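Local coordinates for regulatory protein PcrH (Pseudomonas aeruginosa, PDB 2XCB) that acts as a chaperone of the type III secretion system, recognising the chaperone-binding region of the translocator protein PopD, at residues 56-61 / 72-77; 67-72 / 97-102; 88-93 / 107-112. All coordinates share one frame; numbering follows the deposited sequence. Where two conformers were deposited one is given.

Interaction 1: residues 56-61 / 72-77; sequences LGLGAC and LQSYSY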
# COMPACT_ATOMS: atom_id res chain seq x y z
N LEU A 56 -4.31 -15.30 4.03
CA LEU A 56 -4.04 -15.49 5.48
C LEU A 56 -4.15 -14.15 6.13
O LEU A 56 -4.84 -13.98 7.13
CB LEU A 56 -2.63 -16.13 5.74
CG LEU A 56 -2.51 -16.52 7.24
CD1 LEU A 56 -3.61 -17.53 7.63
CD2 LEU A 56 -1.12 -17.04 7.57
N GLY A 57 -3.44 -13.16 5.58
CA GLY A 57 -3.52 -11.76 6.13
C GLY A 57 -4.96 -11.18 6.14
O GLY A 57 -5.46 -10.68 7.20
N LEU A 58 -5.64 -11.30 5.00
CA LEU A 58 -7.01 -10.76 4.88
C LEU A 58 -7.86 -11.51 5.92
O LEU A 58 -8.67 -10.89 6.68
CB LEU A 58 -7.49 -10.99 3.44
CG LEU A 58 -8.93 -10.55 3.07
CD1 LEU A 58 -9.11 -9.10 3.44
CD2 LEU A 58 -9.42 -10.84 1.60
N GLY A 59 -7.81 -12.85 5.88
CA GLY A 59 -8.58 -13.67 6.92
C GLY A 59 -8.34 -13.26 8.35
O GLY A 59 -9.28 -13.07 9.07
N ALA A 60 -7.07 -13.08 8.75
CA ALA A 60 -6.72 -12.77 10.10
C ALA A 60 -7.32 -11.40 10.50
O ALA A 60 -7.81 -11.22 11.64
CB ALA A 60 -5.20 -12.77 10.20
N CYS A 61 -7.31 -10.43 9.56
CA CYS A 61 -7.88 -9.11 9.83
C CYS A 61 -9.35 -9.15 10.09
O CYS A 61 -9.81 -8.54 11.03
CB CYS A 61 -7.61 -8.12 8.67
SG CYS A 61 -5.95 -7.71 8.55
N LEU A 72 -13.93 -16.66 6.90
CA LEU A 72 -13.94 -18.02 6.38
C LEU A 72 -13.70 -18.03 4.83
O LEU A 72 -13.00 -18.88 4.37
CB LEU A 72 -15.27 -18.73 6.70
CG LEU A 72 -15.51 -19.19 8.14
CD1 LEU A 72 -16.98 -19.56 8.29
CD2 LEU A 72 -14.69 -20.44 8.33
N GLN A 73 -14.35 -17.13 4.08
CA GLN A 73 -14.15 -17.06 2.60
C GLN A 73 -12.67 -16.90 2.24
O GLN A 73 -12.17 -17.57 1.34
CB GLN A 73 -14.95 -15.94 1.98
CG GLN A 73 -16.43 -16.17 2.28
CD GLN A 73 -17.32 -15.12 1.68
OE1 GLN A 73 -17.33 -13.96 2.09
NE2 GLN A 73 -18.07 -15.52 0.67
N SER A 74 -11.97 -16.06 2.98
CA SER A 74 -10.53 -15.83 2.68
C SER A 74 -9.61 -17.03 3.02
O SER A 74 -8.65 -17.41 2.27
CB SER A 74 -10.09 -14.57 3.43
OG SER A 74 -8.84 -14.15 2.89
N TYR A 75 -9.87 -17.59 4.21
CA TYR A 75 -9.22 -18.80 4.64
C TYR A 75 -9.54 -19.94 3.70
O TYR A 75 -8.67 -20.72 3.37
CB TYR A 75 -9.72 -19.15 6.06
CG TYR A 75 -9.24 -18.21 7.16
CD1 TYR A 75 -8.00 -17.59 7.09
CD2 TYR A 75 -9.96 -18.11 8.39
CE1 TYR A 75 -7.53 -16.76 8.10
CE2 TYR A 75 -9.52 -17.29 9.40
CZ TYR A 75 -8.28 -16.65 9.27
OH TYR A 75 -7.85 -15.85 10.30
N SER A 76 -10.79 -20.05 3.23
CA SER A 76 -11.11 -21.14 2.35
C SER A 76 -10.31 -21.07 1.04
O SER A 76 -9.77 -22.09 0.53
CB SER A 76 -12.59 -21.13 2.02
OG SER A 76 -12.80 -22.34 1.38
N TYR A 77 -10.23 -19.86 0.48
CA TYR A 77 -9.42 -19.70 -0.76
C TYR A 77 -7.92 -19.92 -0.48
O TYR A 77 -7.21 -20.67 -1.18
CB TYR A 77 -9.71 -18.38 -1.44
CG TYR A 77 -8.97 -18.26 -2.74
CD1 TYR A 77 -9.47 -18.81 -3.92
CD2 TYR A 77 -7.74 -17.60 -2.81
CE1 TYR A 77 -8.76 -18.69 -5.18
CE2 TYR A 77 -7.02 -17.50 -4.07
CZ TYR A 77 -7.55 -18.03 -5.23
OH TYR A 77 -6.82 -17.96 -6.42
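The phenol ring of Tyr-75 lies against the backbone turn of residues 56-60. At its edge, near the ring plane, it meets the carbonyl O of Leu-56, while Gly-59 CA and Ala-60 N approach it obliquely. Tyr-75 CE1 comes to 3.5 Å from Gly-59 CA, a close fit made possible by the absence of a side chain at Gly-59. Farther out, Tyr-75 OH stands 3.3 Å from Gly-59 C. Tyr-75 OH is hydrogen-bonded to Gln-63 OE1, farther along helix 52-64, so the phenol is held at its polar end as well as along its ring. Leu-56 adds a methyl: its CG is anti to the backbone N (chi1 -170°), and CD1 reaches Tyr-75 CE1 at 4.0 Å although the side chain starts out away from the other helix. On the other side of Gly-59, Ser-74 points into the interface. Its OG is 3.5 Å from Leu-58 CB and is hydrogen-bonded to the carbonyl O of Phe-55, which satisfies this buried hydroxyl. Small residues thus meet where the helices are nearest: the CA atoms of Gly-59 and Ser-74 are 5.1 Å apart, and the segment axes approach to 7.9 Å at 157°, nearly antiparallel. In this complex Leu-56, Ala-60 and Tyr-75 also pack on apolar side chains of the bound peptide, and Tyr-75 touches His-91 of helix 87-98. An antiparallel helix pair with small residues at its closest approach is characteristic of the tetratricopeptide-repeat fold of this chaperone family.

Interaction 2: residues 67-72 / 97-102; sequences LYEQAL and LQLGDL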
# COMPACT_ATOMS: atom_id res chain seq x y z
N LEU A 67 -15.56 -10.40 11.79
CA LEU A 67 -16.26 -10.70 10.57
C LEU A 67 -16.02 -12.17 10.20
O LEU A 67 -15.35 -12.44 9.21
CB LEU A 67 -15.73 -9.81 9.40
CG LEU A 67 -16.01 -8.34 9.67
CD1 LEU A 67 -15.35 -7.49 8.57
CD2 LEU A 67 -17.57 -8.09 9.73
N TYR A 68 -16.58 -13.12 10.95
CA TYR A 68 -16.19 -14.52 10.78
C TYR A 68 -16.55 -15.16 9.44
O TYR A 68 -15.79 -15.93 8.93
CB TYR A 68 -16.75 -15.35 11.95
CG TYR A 68 -16.38 -14.78 13.27
CD1 TYR A 68 -15.07 -14.87 13.71
CD2 TYR A 68 -17.32 -14.09 14.07
CE1 TYR A 68 -14.70 -14.35 14.90
CE2 TYR A 68 -16.96 -13.54 15.28
CZ TYR A 68 -15.63 -13.70 15.69
OH TYR A 68 -15.20 -13.21 16.84
N GLU A 69 -17.72 -14.86 8.90
CA GLU A 69 -18.12 -15.44 7.62
C GLU A 69 -17.17 -14.94 6.50
O GLU A 69 -16.72 -15.73 5.64
CB GLU A 69 -19.57 -15.09 7.31
CG GLU A 69 -20.55 -15.60 8.33
CD GLU A 69 -21.02 -17.01 8.05
OE1 GLU A 69 -20.37 -17.75 7.26
OE2 GLU A 69 -22.07 -17.38 8.66
N GLN A 70 -16.82 -13.65 6.50
CA GLN A 70 -15.86 -13.14 5.48
C GLN A 70 -14.46 -13.69 5.71
O GLN A 70 -13.74 -13.96 4.73
CB GLN A 70 -15.82 -11.63 5.48
CG GLN A 70 -17.16 -11.02 5.09
CD GLN A 70 -17.02 -9.50 4.93
OE1 GLN A 70 -16.03 -9.04 4.40
NE2 GLN A 70 -17.98 -8.75 5.39
N ALA A 71 -14.09 -13.91 6.98
CA ALA A 71 -12.80 -14.55 7.32
C ALA A 71 -12.80 -15.95 6.77
O ALA A 71 -11.84 -16.36 6.11
CB ALA A 71 -12.51 -14.56 8.88
N LEU A 72 -13.93 -16.66 6.90
CA LEU A 72 -13.94 -18.02 6.38
C LEU A 72 -13.70 -18.03 4.83
O LEU A 72 -13.00 -18.88 4.37
CB LEU A 72 -15.27 -18.73 6.70
CG LEU A 72 -15.51 -19.19 8.14
CD1 LEU A 72 -16.98 -19.56 8.29
CD2 LEU A 72 -14.69 -20.44 8.33
N LEU A 97 -16.33 -21.94 15.30
CA LEU A 97 -16.67 -22.05 16.73
C LEU A 97 -17.40 -20.80 17.18
O LEU A 97 -18.52 -20.87 17.74
CB LEU A 97 -15.37 -22.22 17.52
CG LEU A 97 -15.02 -23.50 18.26
CD1 LEU A 97 -14.08 -23.15 19.47
CD2 LEU A 97 -16.31 -24.19 18.78
N GLN A 98 -16.87 -19.63 16.83
CA GLN A 98 -17.55 -18.38 17.20
C GLN A 98 -18.90 -18.24 16.49
O GLN A 98 -19.83 -17.58 17.02
CB GLN A 98 -16.64 -17.13 17.06
CG GLN A 98 -15.41 -17.15 17.97
CD GLN A 98 -15.70 -17.53 19.47
OE1 GLN A 98 -16.40 -16.81 20.18
NE2 GLN A 98 -15.13 -18.68 19.92
N LEU A 99 -19.09 -18.95 15.39
CA LEU A 99 -20.41 -18.95 14.74
C LEU A 99 -21.32 -20.02 15.29
O LEU A 99 -22.48 -20.11 14.87
CB LEU A 99 -20.31 -19.12 13.18
CG LEU A 99 -20.09 -17.87 12.27
CD1 LEU A 99 -19.29 -16.97 13.01
CD2 LEU A 99 -19.37 -18.23 10.91
N GLY A 100 -20.86 -20.82 16.22
CA GLY A 100 -21.75 -21.83 16.81
C GLY A 100 -21.84 -23.08 15.93
O GLY A 100 -22.81 -23.87 16.02
N ASP A 101 -20.85 -23.26 15.07
CA ASP A 101 -20.91 -24.38 14.12
C ASP A 101 -19.90 -25.39 14.57
O ASP A 101 -18.77 -25.34 14.15
CB ASP A 101 -20.64 -23.91 12.67
CG ASP A 101 -20.63 -25.06 11.64
OD1 ASP A 101 -20.68 -26.30 11.94
OD2 ASP A 101 -20.52 -24.69 10.46
N LEU A 102 -20.33 -26.36 15.35
CA LEU A 102 -19.38 -27.32 15.94
C LEU A 102 -18.75 -28.32 15.00
O LEU A 102 -17.61 -28.76 15.19
CB LEU A 102 -20.06 -28.09 17.13
CG LEU A 102 -20.43 -27.25 18.34
CD1 LEU A 102 -20.92 -28.14 19.49
CD2 LEU A 102 -19.25 -26.44 18.81
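Gln-98 lays its CB over one face of the Tyr-68 ring, 3.9 Å from the ring centroid and 14° off the normal, a CH-pi contact offset toward the rim at CZ. This is the last turn of helix 87-98 meeting the first turn of helix 68-81. The former ends in a Schellman motif, in which Gly-100, with a positive phi of 82°, turns the chain out of the helix, and Gly-100 N bonds back to Leu-97 O at 2.8 Å. Just before this glycine, Leu-99 faces helix 68-81, and its two methyls divide the work. CD1 lies beside Tyr-68, oblique to the ring, with CD2 of the phenol 3.6 Å away; its approach to Tyr-68 CB is modelled implausibly short and is doubtful. CD2 of Leu-99 meets Glu-69 and, one turn on, Leu-72. The Glu-69 chain bends at chi2 (-88°) and brings its carboxylate carbon CD to 3.5 Å from Leu-99 CD2; both Glu-69 and Gln-98 are modelled in two conformers, so their contacts are tentative. Tyr-68, Glu-69 and Leu-72 all touch the methyls of Leu-99, without polar bonding between the segments. Beyond the glycine, Asp-101 is the N-cap of helix 102-117, its OD1 accepting a hydrogen bond from Gly-104 N. Cys-95 and His-96 continue the packing along helix 87-98, on Tyr-68 and Leu-72 respectively. At the inner end of the contact Leu-72 and Leu-99 reach toward each other tip to tip, CD1 of Leu-72 lying 3.8 Å from CD2 of Leu-99.

Interaction 3: residues 88-93 / 107-112; sequences FPFHAA and SGFYSA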
# COMPACT_ATOMS: atom_id res chain seq x y z
N PHE A 88 -4.70 -22.16 7.90
CA PHE A 88 -6.00 -21.97 7.29
C PHE A 88 -7.08 -22.75 8.03
O PHE A 88 -8.03 -22.16 8.48
CB PHE A 88 -5.93 -22.29 5.80
CG PHE A 88 -5.13 -21.24 4.99
CD1 PHE A 88 -5.55 -19.89 4.95
CD2 PHE A 88 -3.91 -21.59 4.37
CE1 PHE A 88 -4.85 -18.91 4.19
CE2 PHE A 88 -3.16 -20.65 3.63
CZ PHE A 88 -3.64 -19.28 3.54
N PRO A 89 -6.96 -24.11 8.11
CA PRO A 89 -8.14 -24.79 8.74
C PRO A 89 -8.20 -24.52 10.23
O PRO A 89 -9.22 -24.46 10.81
CB PRO A 89 -7.83 -26.29 8.49
CG PRO A 89 -6.41 -26.36 8.02
CD PRO A 89 -6.19 -25.05 7.28
N PHE A 90 -7.05 -24.26 10.83
CA PHE A 90 -7.04 -23.94 12.25
C PHE A 90 -7.82 -22.64 12.53
O PHE A 90 -8.80 -22.66 13.34
CB PHE A 90 -5.57 -23.84 12.79
CG PHE A 90 -5.49 -23.54 14.30
CD1 PHE A 90 -5.60 -24.57 15.24
CD2 PHE A 90 -5.35 -22.19 14.77
CE1 PHE A 90 -5.54 -24.31 16.65
CE2 PHE A 90 -5.34 -21.91 16.13
CZ PHE A 90 -5.45 -23.01 17.09
N HIS A 91 -7.45 -21.51 11.86
CA HIS A 91 -8.16 -20.29 12.16
C HIS A 91 -9.58 -20.32 11.64
O HIS A 91 -10.43 -19.68 12.22
CB HIS A 91 -7.42 -19.06 11.65
CG HIS A 91 -6.09 -18.92 12.39
ND1 HIS A 91 -6.07 -18.76 13.75
CD2 HIS A 91 -4.81 -19.13 12.01
CE1 HIS A 91 -4.79 -18.77 14.18
NE2 HIS A 91 -4.01 -18.99 13.13
N ALA A 92 -9.81 -21.07 10.57
CA ALA A 92 -11.19 -21.27 10.08
C ALA A 92 -12.04 -21.98 11.18
O ALA A 92 -13.24 -21.72 11.34
CB ALA A 92 -11.20 -22.13 8.84
N ALA A 93 -11.41 -22.95 11.83
CA ALA A 93 -12.11 -23.69 12.89
C ALA A 93 -12.48 -22.73 14.03
O ALA A 93 -13.57 -22.80 14.57
CB ALA A 93 -11.20 -24.82 13.37
N SER A 107 -14.02 -30.33 12.06
CA SER A 107 -13.34 -30.62 10.77
C SER A 107 -12.05 -29.81 10.65
O SER A 107 -10.96 -30.37 10.36
CB SER A 107 -14.24 -30.23 9.59
OG SER A 107 -15.50 -30.82 9.69
N GLY A 108 -12.13 -28.49 10.95
CA GLY A 108 -10.95 -27.59 10.76
C GLY A 108 -9.80 -27.97 11.67
O GLY A 108 -8.62 -27.98 11.23
N PHE A 109 -10.12 -28.21 12.94
CA PHE A 109 -9.06 -28.51 13.97
C PHE A 109 -8.46 -29.89 13.64
O PHE A 109 -7.28 -30.09 13.78
CB PHE A 109 -9.63 -28.51 15.40
CG PHE A 109 -9.94 -27.12 15.94
CD1 PHE A 109 -9.01 -26.09 15.84
CD2 PHE A 109 -11.17 -26.86 16.53
CE1 PHE A 109 -9.30 -24.78 16.31
CE2 PHE A 109 -11.45 -25.58 17.05
CZ PHE A 109 -10.51 -24.53 16.91
N TYR A 110 -9.29 -30.84 13.21
CA TYR A 110 -8.81 -32.15 12.69
C TYR A 110 -7.80 -32.03 11.52
O TYR A 110 -6.62 -32.52 11.59
CB TYR A 110 -10.06 -32.94 12.30
CG TYR A 110 -9.80 -34.40 11.87
CD1 TYR A 110 -9.59 -35.43 12.84
CD2 TYR A 110 -9.78 -34.74 10.51
CE1 TYR A 110 -9.37 -36.79 12.45
CE2 TYR A 110 -9.55 -36.09 10.08
CZ TYR A 110 -9.37 -37.10 11.06
OH TYR A 110 -9.14 -38.39 10.61
N SER A 111 -8.21 -31.29 10.46
CA SER A 111 -7.30 -31.01 9.32
C SER A 111 -6.06 -30.29 9.78
O SER A 111 -4.96 -30.66 9.37
CB SER A 111 -8.00 -30.19 8.24
OG SER A 111 -9.04 -30.95 7.68
N ALA A 112 -6.22 -29.27 10.63
CA ALA A 112 -5.06 -28.49 11.11
C ALA A 112 -4.09 -29.38 11.85
O ALA A 112 -2.86 -29.23 11.74
CB ALA A 112 -5.52 -27.30 12.01
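Two aromatic rings, Phe-90 and Phe-109, meet as an offset edge-to-face pair: the edge of Phe-109 is turned toward the face of Phe-90, with centroids 5.5 Å apart and planes at 66°. Phe-109 CE1 lies over that face, and CD1 of Phe-90 and CD1 of Phe-109 are 3.8 Å apart. Phe-109 leaves its helix pointing away, with CG anti to the carbonyl carbon (chi1 -74°), and its ring comes back toward the other helix. The second kind of contact is CH-pi. Ala-93 CB sits over the middle of the Phe-109 ring, 3.4 Å from the centroid and only 6° off the normal, so the methyl meets all six ring carbons at similar range. The aliphatic contacts follow along the same interface. Ala-112 CB packs 3.5 Å from Phe-90 CB, near the plane of the Phe-90 ring and at its edge, and Pro-89 CG touches Ala-112 CB at 4.2 Å. Pro-89 CB also faces Ser-111 CB. Backbone contacts make up the last group. At Gly-108 the helices come so close that its CA is 4.5 Å from that of Pro-89; Gly-108 CA and Pro-89 O form a CA-H...O contact of 3.6 Å, and Gly-108 O lies 3.3 Å from Pro-89 CB. Helix 123-140 extends the hydrophobic cluster, with Leu-125 on Phe-90 and both Met-132 and Val-136 on Phe-109. On the far side of helix 87-98, His-91 NE2 is hydrogen-bonded to an acidic side chain of the bound peptide. The contact between the antiparallel segments 88-93 and 107-112 is thus carried by carbon surfaces: small residues permit close backbones and rings fill the inner side, which implies cohesion by shape and hydrophobicity rather than by directed polar bonds.

In the fold
From the N terminus, interaction 1 comes first: it folds helix 68-81 back on helix 52-64 across the short loop between them. Before it closes, segment 67-72 opens interaction 2, so the two cross along the chain and share Leu-72. Interaction 2 closes a longer loop that takes in most of helices 68-81 and 87-98, and joins the start of the first to the end of the second. Interaction 3 opens inside that span, after interaction 1 has closed, and crosses interaction 2 as it fastens helix 87-98 to helix 102-117. Interactions 1 and 3, in series, meet where Leu-56 and Tyr-75 pack on Phe-88. Together they link four successive helices into one continuous stack.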